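Local atomic coordinates of choline dehydrogenase and related flavoproteins (Aspergillus oryzae, PDB entry 3Q9T), a protein that oxidises formate as an FAD-dependent formate oxidase of the glucose-methanol-choline oxidoreductase family, with 8-formyl-FAD at its catalytic site. Residues A[423-433]-A[445-456]. Numbering follows the deposited sequence. Where two conformers were deposited one is given.
Sequences LVRPISDPGEV and NINLNFFANDLD
Asp456, in the first turn of helix 454-473, reaches across to the loop at Pro426-Ser428 and takes three hydrogen bonds there. Its CB lies beside Ser428 OG and Leu423 CD1, and with CG anti to its own carbonyl carbon (chi1 -87°) the carboxylate turns toward the loop. Leu423 CD1 reaches Asp456 CG and Asp456 OD1, both at 3.7 Å. Asp456 OD1 uses its syn lone pair for Ile427 N, at 2.9 Å. Asp456 OD2 is met from above the carboxylate plane, on one face, by Ser428 N and by Ser428 OG, the latter at 2.7 Å; Pro426 CB touches the same oxygen. Two donors on OD2 and one on OD1 fix the carboxylate's rotation and would favour its charged form. Ser428 OG, giving its proton to OD2, accepts from Asn453 N in a nearly straight bond (172°). Asn453 is the N-cap of the helix, its OD1 capping Leu455 N, while Ile427 CD1 packs against Asn453 ND2 and Leu455 CB. Water 1 bridges Ile427 O and Asn453 ND2. The other end is an antiparallel beta hairpin, with Glu432 and Asn447 as a hydrogen-bonded pair: Glu432 N to Asn447 O is 3.0 Å, and Asn447 N returns a bond to Glu432 O. Strand 431-434 is the middle of three, flanked also by strand 302-304; Ile446 and Val433 share one face and both touch Phe269, the Ile446 side chain about 11 Å from the bound 8-formyl-FAD. Asn447 OD1 accepts from Asn449 N in an Asx turn. Asn449 lays CB against Gly431 CA and sends ND2 to Asp429 O, 3.1 Å away and well above the plane of the Asp429 carbonyl, with a weak second bond to Pro430 O.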
ATOM      1  N   LEU A 423      -0.699 -18.270   9.272  1.00 16.57           N
ATOM      2  CA  LEU A 423      -1.697 -19.202   8.704  1.00 15.03           C
ATOM      3  C   LEU A 423      -0.934 -20.123   7.758  1.00 25.19           C
ATOM      4  O   LEU A 423      -0.446 -19.718   6.688  1.00 15.69           O
ATOM      5  CB  LEU A 423      -2.770 -18.449   7.937  1.00 15.30           C
ATOM      6  CG  LEU A 423      -4.185 -18.973   7.696  1.00 30.68           C
ATOM      7  CD1 LEU A 423      -4.626 -18.536   6.302  1.00 18.56           C
ATOM      8  CD2 LEU A 423      -4.332 -20.481   7.866  1.00 18.99           C
ATOM      9  N   VAL A 424      -0.817 -21.370   8.166  1.00 18.59           N
ATOM     10  CA  VAL A 424       0.155 -22.264   7.579  1.00 16.28           C
ATOM     11  C   VAL A 424      -0.504 -23.112   6.470  1.00 21.77           C
ATOM     12  O   VAL A 424       0.156 -23.606   5.549  1.00 23.21           O
ATOM     13  CB  VAL A 424       0.765 -23.068   8.757  1.00 23.73           C
ATOM     14  CG1 VAL A 424       0.591 -24.536   8.582  1.00 26.88           C
ATOM     15  CG2 VAL A 424       2.202 -22.620   9.040  1.00 17.88           C
ATOM     16  N   ARG A 425      -1.829 -23.216   6.538  1.00 18.49           N
ATOM     17  CA  ARG A 425      -2.628 -23.921   5.536  1.00 20.80           C
ATOM     18  C   ARG A 425      -3.724 -23.017   4.962  1.00 19.16           C
ATOM     19  O   ARG A 425      -4.907 -23.267   5.187  1.00 21.12           O
ATOM     20  CB  ARG A 425      -3.272 -25.152   6.171  1.00 15.55           C
ATOM     21  CG  ARG A 425      -2.260 -26.256   6.498  1.00 19.50           C
ATOM     22  CD  ARG A 425      -2.211 -27.294   5.403  1.00 14.95           C
ATOM     23  NE  ARG A 425      -1.913 -26.703   4.102  1.00 21.30           N
ATOM     24  CZ  ARG A 425      -0.690 -26.544   3.599  1.00 21.29           C
ATOM     25  NH1 ARG A 425       0.396 -26.912   4.274  1.00 16.58           N
ATOM     26  NH2 ARG A 425      -0.548 -25.997   2.412  1.00 16.38           N
ATOM     27  N   PRO A 426      -3.336 -21.962   4.220  1.00 20.53           N
ATOM     28  CA  PRO A 426      -4.350 -21.059   3.671  1.00 22.06           C
ATOM     29  C   PRO A 426      -5.017 -21.734   2.482  1.00 19.04           C
ATOM     30  O   PRO A 426      -4.480 -22.706   1.984  1.00 18.51           O
ATOM     31  CB  PRO A 426      -3.519 -19.860   3.204  1.00 17.73           C
ATOM     32  CG  PRO A 426      -2.204 -20.471   2.824  1.00 21.91           C
ATOM     33  CD  PRO A 426      -1.972 -21.580   3.801  1.00 15.81           C
ATOM     34  N   ILE A 427      -6.165 -21.247   2.045  1.00 21.45           N
ATOM     35  CA  ILE A 427      -6.782 -21.811   0.853  1.00 23.48           C
ATOM     36  C   ILE A 427      -7.000 -20.773  -0.238  1.00 21.47           C
ATOM     37  O   ILE A 427      -7.594 -21.084  -1.270  1.00 23.80           O
ATOM     38  CB  ILE A 427      -8.133 -22.436   1.173  1.00 23.81           C
ATOM     39  CG1 ILE A 427      -9.035 -21.380   1.822  1.00 19.70           C
ATOM     40  CG2 ILE A 427      -7.933 -23.686   2.032  1.00 15.81           C
ATOM     41  CD1 ILE A 427     -10.514 -21.737   1.831  1.00 25.28           C
ATOM     42  N   SER A 428      -6.547 -19.542  -0.013  1.00 16.78           N
ATOM     43  CA  SER A 428      -6.582 -18.540  -1.076  1.00 19.92           C
ATOM     44  C   SER A 428      -5.799 -19.029  -2.296  1.00 20.50           C
ATOM     45  O   SER A 428      -4.782 -19.714  -2.152  1.00 20.86           O
ATOM     46  CB  SER A 428      -6.011 -17.205  -0.591  1.00 15.11           C
ATOM     47  OG  SER A 428      -6.898 -16.586   0.314  1.00 17.58           O
ATOM     48  N   ASP A 429      -6.288 -18.703  -3.494  1.00 16.54           N
ATOM     49  CA  ASP A 429      -5.552 -18.978  -4.723  1.00 18.76           C
ATOM     50  C   ASP A 429      -4.167 -18.341  -4.643  1.00 19.88           C
ATOM     51  O   ASP A 429      -3.975 -17.383  -3.908  1.00 13.74           O
ATOM     52  CB  ASP A 429      -6.293 -18.409  -5.937  1.00 21.12           C
ATOM     53  CG  ASP A 429      -7.497 -19.255  -6.344  1.00 23.88           C
ATOM     54  OD1 ASP A 429      -7.576 -20.429  -5.935  1.00 23.27           O
ATOM     55  OD2 ASP A 429      -8.367 -18.739  -7.070  1.00 33.50           O
ATOM     56  N   PRO A 430      -3.209 -18.875  -5.408  1.00 19.09           N
ATOM     57  CA  PRO A 430      -1.847 -18.343  -5.486  1.00 17.59           C
ATOM     58  C   PRO A 430      -1.798 -16.982  -6.160  1.00 20.04           C
ATOM     59  O   PRO A 430      -2.709 -16.624  -6.900  1.00 19.99           O
ATOM     60  CB  PRO A 430      -1.119 -19.363  -6.365  1.00 20.00           C
ATOM     61  CG  PRO A 430      -2.189 -20.065  -7.119  1.00 21.37           C
ATOM     62  CD  PRO A 430      -3.380 -20.094  -6.216  1.00 20.78           C
ATOM     63  N   GLY A 431      -0.736 -16.232  -5.894  1.00 18.22           N
ATOM     64  CA  GLY A 431      -0.480 -15.006  -6.617  1.00 16.82           C
ATOM     65  C   GLY A 431       0.361 -15.319  -7.843  1.00 20.69           C
ATOM     66  O   GLY A 431       0.338 -16.427  -8.377  1.00 15.02           O
ATOM     67  N   GLU A 432       1.126 -14.336  -8.286  1.00 18.69           N
ATOM     68  CA  GLU A 432       1.979 -14.529  -9.448  1.00 18.78           C
ATOM     69  C   GLU A 432       3.211 -13.632  -9.411  1.00 17.29           C
ATOM     70  O   GLU A 432       3.236 -12.577  -8.750  1.00 15.53           O
ATOM     71  CB  GLU A 432       1.184 -14.285 -10.743  1.00 19.58           C
ATOM     72  CG  GLU A 432       0.438 -12.936 -10.778  1.00 21.45           C
ATOM     73  CD  GLU A 432      -0.223 -12.674 -12.122  1.00 41.49           C
ATOM     74  OE1 GLU A 432      -0.914 -11.635 -12.247  1.00 45.46           O
ATOM     75  OE2 GLU A 432      -0.047 -13.494 -13.061  1.00 39.01           O
ATOM     76  N   VAL A 433       4.244 -14.068 -10.114  1.00 19.11           N
ATOM     77  CA  VAL A 433       5.380 -13.215 -10.412  1.00 17.33           C
ATOM     78  C   VAL A 433       5.358 -12.898 -11.902  1.00 19.81           C
ATOM     79  O   VAL A 433       5.351 -13.798 -12.735  1.00 18.57           O
ATOM     80  CB  VAL A 433       6.695 -13.905 -10.067  1.00 21.47           C
ATOM     81  CG1 VAL A 433       7.868 -13.126 -10.634  1.00 20.04           C
ATOM     82  CG2 VAL A 433       6.811 -14.053  -8.573  1.00 17.00           C
ATOM     83  N   ASN A 445       7.550  -8.074 -10.973  0.55 22.34           N
ATOM     84  CA  ASN A 445       6.381  -7.667 -10.211  0.55 20.52           C
ATOM     85  C   ASN A 445       5.854  -8.850  -9.407  0.55 21.33           C
ATOM     86  O   ASN A 445       5.842  -9.986  -9.887  0.55 21.29           O
ATOM     87  CB  ASN A 445       5.311  -7.067 -11.120  0.55 21.16           C
ATOM     88  CG  ASN A 445       5.641  -5.646 -11.539  0.55 21.53           C
ATOM     89  OD1 ASN A 445       6.332  -4.919 -10.821  0.55 20.55           O
ATOM     90  ND2 ASN A 445       5.162  -5.249 -12.706  0.55 21.21           N
ATOM     91  N   ILE A 446       5.449  -8.580  -8.173  1.00 17.82           N
ATOM     92  CA  ILE A 446       5.141  -9.639  -7.225  1.00 18.56           C
ATOM     93  C   ILE A 446       3.816  -9.368  -6.527  1.00 17.69           C
ATOM     94  O   ILE A 446       3.667  -8.375  -5.814  1.00 19.68           O
ATOM     95  CB  ILE A 446       6.272  -9.791  -6.148  1.00 19.60           C
ATOM     96  CG1 ILE A 446       7.658  -9.881  -6.814  1.00 15.61           C
ATOM     97  CG2 ILE A 446       5.999 -10.992  -5.239  1.00 12.44           C
ATOM     98  CD1 ILE A 446       8.832 -10.019  -5.841  1.00 18.44           C
ATOM     99  N   ASN A 447       2.860 -10.260  -6.752  1.00 17.31           N
ATOM    100  CA  ASN A 447       1.592 -10.244  -6.042  1.00 19.75           C
ATOM    101  C   ASN A 447       1.391 -11.547  -5.255  1.00 20.41           C
ATOM    102  O   ASN A 447       1.364 -12.627  -5.851  1.00 20.90           O
ATOM    103  CB  ASN A 447       0.446 -10.045  -7.024  1.00 17.67           C
ATOM    104  CG  ASN A 447      -0.900 -10.150  -6.356  1.00 17.33           C
ATOM    105  OD1 ASN A 447      -1.019  -9.942  -5.157  1.00 15.30           O
ATOM    106  ND2 ASN A 447      -1.921 -10.510  -7.124  1.00 19.84           N
ATOM    107  N   LEU A 448       1.285 -11.444  -3.926  1.00 16.30           N
ATOM    108  CA  LEU A 448       1.157 -12.625  -3.059  1.00 18.49           C
ATOM    109  C   LEU A 448      -0.288 -13.077  -2.899  1.00 17.68           C
ATOM    110  O   LEU A 448      -0.555 -14.188  -2.463  1.00  9.75           O
ATOM    111  CB  LEU A 448       1.741 -12.345  -1.664  1.00 14.31           C
ATOM    112  CG  LEU A 448       3.255 -12.165  -1.580  1.00 16.33           C
ATOM    113  CD1 LEU A 448       3.683 -11.703  -0.201  1.00 12.42           C
ATOM    114  CD2 LEU A 448       3.926 -13.477  -1.951  1.00 16.25           C
ATOM    115  N   ASN A 449      -1.215 -12.176  -3.198  1.00 16.39           N
ATOM    116  CA  ASN A 449      -2.627 -12.505  -3.213  1.00 17.27           C
ATOM    117  C   ASN A 449      -3.118 -13.101  -1.893  1.00 19.57           C
ATOM    118  O   ASN A 449      -3.941 -14.014  -1.881  1.00 17.66           O
ATOM    119  CB  ASN A 449      -2.939 -13.434  -4.387  1.00 11.86           C
ATOM    120  CG  ASN A 449      -4.421 -13.464  -4.730  1.00 21.91           C
ATOM    121  OD1 ASN A 449      -5.105 -12.443  -4.649  1.00 20.74           O
ATOM    122  ND2 ASN A 449      -4.924 -14.640  -5.112  1.00 18.42           N
ATOM    123  N   PHE A 450      -2.609 -12.569  -0.789  1.00 13.97           N
ATOM    124  CA  PHE A 450      -3.021 -13.005   0.535  1.00 15.23           C
ATOM    125  C   PHE A 450      -4.510 -12.729   0.734  1.00 16.16           C
ATOM    126  O   PHE A 450      -5.017 -11.643   0.382  1.00 16.65           O
ATOM    127  CB  PHE A 450      -2.234 -12.251   1.618  1.00 15.95           C
ATOM    128  CG  PHE A 450      -0.828 -12.740   1.840  1.00 17.65           C
ATOM    129  CD1 PHE A 450      -0.492 -14.085   1.665  1.00 15.09           C
ATOM    130  CD2 PHE A 450       0.151 -11.862   2.290  1.00 17.87           C
ATOM    131  CE1 PHE A 450       0.789 -14.533   1.905  1.00 14.71           C
ATOM    132  CE2 PHE A 450       1.457 -12.305   2.518  1.00 15.75           C
ATOM    133  CZ  PHE A 450       1.770 -13.641   2.340  1.00 15.43           C
ATOM    134  N   PHE A 451      -5.209 -13.702   1.306  1.00 13.94           N
ATOM    135  CA  PHE A 451      -6.595 -13.510   1.719  1.00 13.87           C
ATOM    136  C   PHE A 451      -7.575 -13.286   0.539  1.00 18.00           C
ATOM    137  O   PHE A 451      -8.630 -12.672   0.696  1.00 16.52           O
ATOM    138  CB  PHE A 451      -6.675 -12.376   2.745  1.00 10.11           C
ATOM    139  CG  PHE A 451      -5.908 -12.660   4.012  1.00 18.37           C
ATOM    140  CD1 PHE A 451      -6.312 -13.684   4.870  1.00 13.02           C
ATOM    141  CD2 PHE A 451      -4.780 -11.920   4.348  1.00 17.56           C
ATOM    142  CE1 PHE A 451      -5.617 -13.961   6.020  1.00 14.70           C
ATOM    143  CE2 PHE A 451      -4.068 -12.196   5.517  1.00 16.54           C
ATOM    144  CZ  PHE A 451      -4.485 -13.213   6.355  1.00 16.90           C
ATOM    145  N   ALA A 452      -7.217 -13.767  -0.643  1.00 14.71           N
ATOM    146  CA  ALA A 452      -8.149 -13.715  -1.771  1.00 19.46           C
ATOM    147  C   ALA A 452      -9.468 -14.381  -1.369  1.00 20.04           C
ATOM    148  O   ALA A 452     -10.540 -13.926  -1.745  1.00 17.31           O
ATOM    149  CB  ALA A 452      -7.554 -14.388  -2.999  1.00 15.16           C
ATOM    150  N   ASN A 453      -9.380 -15.459  -0.590  1.00 18.14           N
ATOM    151  CA  ASN A 453     -10.570 -16.154  -0.096  1.00 17.58           C
ATOM    152  C   ASN A 453     -10.929 -15.668   1.317  1.00 16.38           C
ATOM    153  O   ASN A 453     -10.073 -15.641   2.203  1.00 17.85           O
ATOM    154  CB  ASN A 453     -10.329 -17.675  -0.112  1.00 16.90           C
ATOM    155  CG  ASN A 453     -11.590 -18.483   0.181  1.00 22.30           C
ATOM    156  OD1 ASN A 453     -12.394 -18.118   1.042  1.00 19.53           O
ATOM    157  ND2 ASN A 453     -11.759 -19.599  -0.532  1.00 20.41           N
ATOM    158  N   ASP A 454     -12.185 -15.280   1.532  1.00 17.62           N
ATOM    159  CA  ASP A 454     -12.650 -14.825   2.855  1.00 15.98           C
ATOM    160  C   ASP A 454     -12.438 -15.825   4.000  1.00 18.77           C
ATOM    161  O   ASP A 454     -12.183 -15.427   5.145  1.00 19.92           O
ATOM    162  CB  ASP A 454     -14.126 -14.449   2.792  1.00 19.29           C
ATOM    163  CG  ASP A 454     -14.367 -13.087   2.151  1.00 23.28           C
ATOM    164  OD1 ASP A 454     -13.402 -12.449   1.666  1.00 24.50           O
ATOM    165  OD2 ASP A 454     -15.540 -12.663   2.129  1.00 27.35           O
ATOM    166  N   LEU A 455     -12.562 -17.119   3.711  1.00 18.34           N
ATOM    167  CA  LEU A 455     -12.321 -18.141   4.745  1.00 21.79           C
ATOM    168  C   LEU A 455     -10.965 -17.956   5.423  1.00 13.00           C
ATOM    169  O   LEU A 455     -10.847 -18.173   6.619  1.00 18.37           O
ATOM    170  CB  LEU A 455     -12.388 -19.552   4.167  1.00 15.86           C
ATOM    171  CG  LEU A 455     -13.563 -20.495   4.406  1.00 36.28           C
ATOM    172  CD1 LEU A 455     -13.040 -21.860   4.910  1.00 19.62           C
ATOM    173  CD2 LEU A 455     -14.642 -19.923   5.336  1.00 19.64           C
ATOM    174  N   ASP A 456      -9.950 -17.554   4.653  1.00 14.58           N
ATOM    175  CA  ASP A 456      -8.608 -17.302   5.196  1.00 13.23           C
ATOM    176  C   ASP A 456      -8.640 -16.181   6.219  1.00 15.07           C
ATOM    177  O   ASP A 456      -7.912 -16.213   7.209  1.00 16.30           O
ATOM    178  CB  ASP A 456      -7.602 -16.945   4.087  1.00 17.54           C
ATOM    179  CG  ASP A 456      -6.950 -18.170   3.447  1.00 18.34           C
ATOM    180  OD1 ASP A 456      -7.257 -19.308   3.862  1.00 19.70           O
ATOM    181  OD2 ASP A 456      -6.115 -17.992   2.521  1.00 19.55           O
TER
HETATM  182  O   HOH W   1      -9.758 -20.181  -2.687  1.00 22.51           O
HETATM  183  O   HOH W   2      -2.634 -16.652  -1.628  1.00 13.97           O